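Side-chain contact in capsid protein (Infectious hypodermal and hematopoietic necrosis virus, PDB 3N7X), which assembles, as sixty beta-barrel copies, into the icosahedral shell of a shrimp densovirus and binds calcium: residues Ile240-Asp243 / Asn249-Tyr252. Residues are numbered along the deposited sequence; the frame is centred on the assembly and turned at random.
Sequences IKWD and NLVY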
loop_
_atom_site.group_PDB
_atom_site.type_symbol
_atom_site.label_atom_id
_atom_site.label_comp_id
_atom_site.label_asym_id
_atom_site.label_seq_id
_atom_site.Cartn_x
_atom_site.Cartn_y
_atom_site.Cartn_z
ATOM N N ILE A 240 86.904 -28.045 -34.431
ATOM C CA ILE A 240 86.532 -29.216 -33.648
ATOM C C ILE A 240 85.430 -30.058 -34.271
ATOM O O ILE A 240 84.364 -29.549 -34.606
ATOM C CB ILE A 240 86.057 -28.813 -32.245
ATOM C CG1 ILE A 240 87.106 -27.928 -31.572
ATOM C CG2 ILE A 240 85.793 -30.062 -31.416
ATOM C CD1 ILE A 240 88.467 -28.581 -31.445
ATOM N N LYS A 241 85.685 -31.355 -34.398
ATOM C CA LYS A 241 84.694 -32.258 -34.966
ATOM C C LYS A 241 84.966 -33.701 -34.557
ATOM O O LYS A 241 86.116 -34.082 -34.342
ATOM C CB LYS A 241 84.716 -32.166 -36.488
ATOM C CG LYS A 241 85.949 -32.786 -37.118
ATOM C CD LYS A 241 85.862 -32.719 -38.631
ATOM C CE LYS A 241 86.844 -33.671 -39.300
ATOM N NZ LYS A 241 88.250 -33.300 -39.034
ATOM N N TRP A 242 83.903 -34.495 -34.440
ATOM C CA TRP A 242 84.046 -35.906 -34.101
ATOM C C TRP A 242 83.974 -36.669 -35.417
ATOM O O TRP A 242 83.691 -36.070 -36.455
ATOM C CB TRP A 242 82.943 -36.355 -33.137
ATOM C CG TRP A 242 81.537 -36.068 -33.576
ATOM C CD1 TRP A 242 80.865 -36.637 -34.623
ATOM C CD2 TRP A 242 80.610 -35.169 -32.948
ATOM N NE1 TRP A 242 79.578 -36.152 -34.682
ATOM C CE2 TRP A 242 79.395 -35.249 -33.668
ATOM C CE3 TRP A 242 80.689 -34.302 -31.848
ATOM C CZ2 TRP A 242 78.267 -34.498 -33.321
ATOM C CZ3 TRP A 242 79.566 -33.554 -31.502
ATOM C CH2 TRP A 242 78.370 -33.658 -32.239
ATOM N N ASP A 243 84.224 -37.973 -35.389
ATOM C CA ASP A 243 84.206 -38.756 -36.624
ATOM C C ASP A 243 83.058 -39.739 -36.762
ATOM O O ASP A 243 82.484 -40.201 -35.772
ATOM C CB ASP A 243 85.529 -39.499 -36.794
ATOM C CG ASP A 243 86.722 -38.561 -36.810
ATOM O OD1 ASP A 243 86.686 -37.558 -37.561
ATOM O OD2 ASP A 243 87.697 -38.827 -36.074
ATOM N N ASN A 249 76.548 -43.462 -41.333
ATOM C CA ASN A 249 76.522 -42.057 -41.685
ATOM C C ASN A 249 76.903 -41.176 -40.506
ATOM O O ASN A 249 76.610 -41.493 -39.352
ATOM C CB ASN A 249 75.119 -41.676 -42.146
ATOM C CG ASN A 249 74.616 -42.560 -43.261
ATOM O OD1 ASN A 249 73.431 -42.888 -43.319
ATOM N ND2 ASN A 249 75.513 -42.945 -44.161
ATOM N N LEU A 250 77.554 -40.062 -40.808
ATOM C CA LEU A 250 77.940 -39.108 -39.787
ATOM C C LEU A 250 76.692 -38.316 -39.393
ATOM O O LEU A 250 75.902 -37.924 -40.249
ATOM C CB LEU A 250 78.994 -38.152 -40.339
ATOM C CG LEU A 250 79.314 -36.934 -39.471
ATOM C CD1 LEU A 250 80.002 -37.380 -38.182
ATOM C CD2 LEU A 250 80.199 -35.976 -40.257
ATOM N N VAL A 251 76.510 -38.098 -38.097
ATOM C CA VAL A 251 75.374 -37.332 -37.607
ATOM C C VAL A 251 75.955 -36.150 -36.839
ATOM O O VAL A 251 76.744 -36.330 -35.913
ATOM C CB VAL A 251 74.480 -38.187 -36.687
ATOM C CG1 VAL A 251 73.344 -37.353 -36.133
ATOM C CG2 VAL A 251 73.924 -39.359 -37.469
ATOM N N TYR A 252 75.572 -34.941 -37.235
ATOM C CA TYR A 252 76.095 -33.735 -36.603
ATOM C C TYR A 252 75.251 -32.519 -36.971
ATOM O O TYR A 252 74.422 -32.583 -37.873
ATOM C CB TYR A 252 77.514 -33.485 -37.099
ATOM C CG TYR A 252 77.545 -33.114 -38.564
ATOM C CD1 TYR A 252 77.160 -34.031 -39.545
ATOM C CD2 TYR A 252 77.924 -31.836 -38.971
ATOM C CE1 TYR A 252 77.152 -33.681 -40.897
ATOM C CE2 TYR A 252 77.924 -31.476 -40.317
ATOM C CZ TYR A 252 77.535 -32.401 -41.277
ATOM O OH TYR A 252 77.517 -32.040 -42.610
#
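The indole of W242 meets the 249-252 segment edge first. Its NE1 gives a hydrogen bond to V251 O at 3.1 Å, and that oxygen sits almost in the ring plane. The bond is bent rather than straight, with 146° at the hydrogen. NE1 is tilted 27° from the carbonyl plane. A chi1 of 53° tucks the indole of W242 in over its own backbone, between N and C, and chi2 then turns the N-H edge to V251.

On the CD1 side of the same edge lies L250: its CD1 methyl comes near the ring plane, 3.7 Å from W242 CD1, while the two side chains run obliquely to each other. That methyl also brushes the backbone of D243, 4.1 Å from its C atom. Towards the benzo end, Y252 adds just its CB, 4.0 Å from W242 CZ2; the rest of its side chain turns off, and Y252 packs against Y252 of two neighbouring subunits.

Both segments belong to the long loop between strands 220-221 and 264-268, and the contact ties one part of it to another beside an intersubunit interface. Y221 and W236 make edge-to-face contacts with the W242 ring, and N219 ND2 gives V251 O a second hydrogen bond.

The indole N-H and V251 O are thus paired within a buried contact, the oxygen by two donors, while apolar carbons flank the bond; the in-plane approach should hold the indole's rotation and fix the carbonyl.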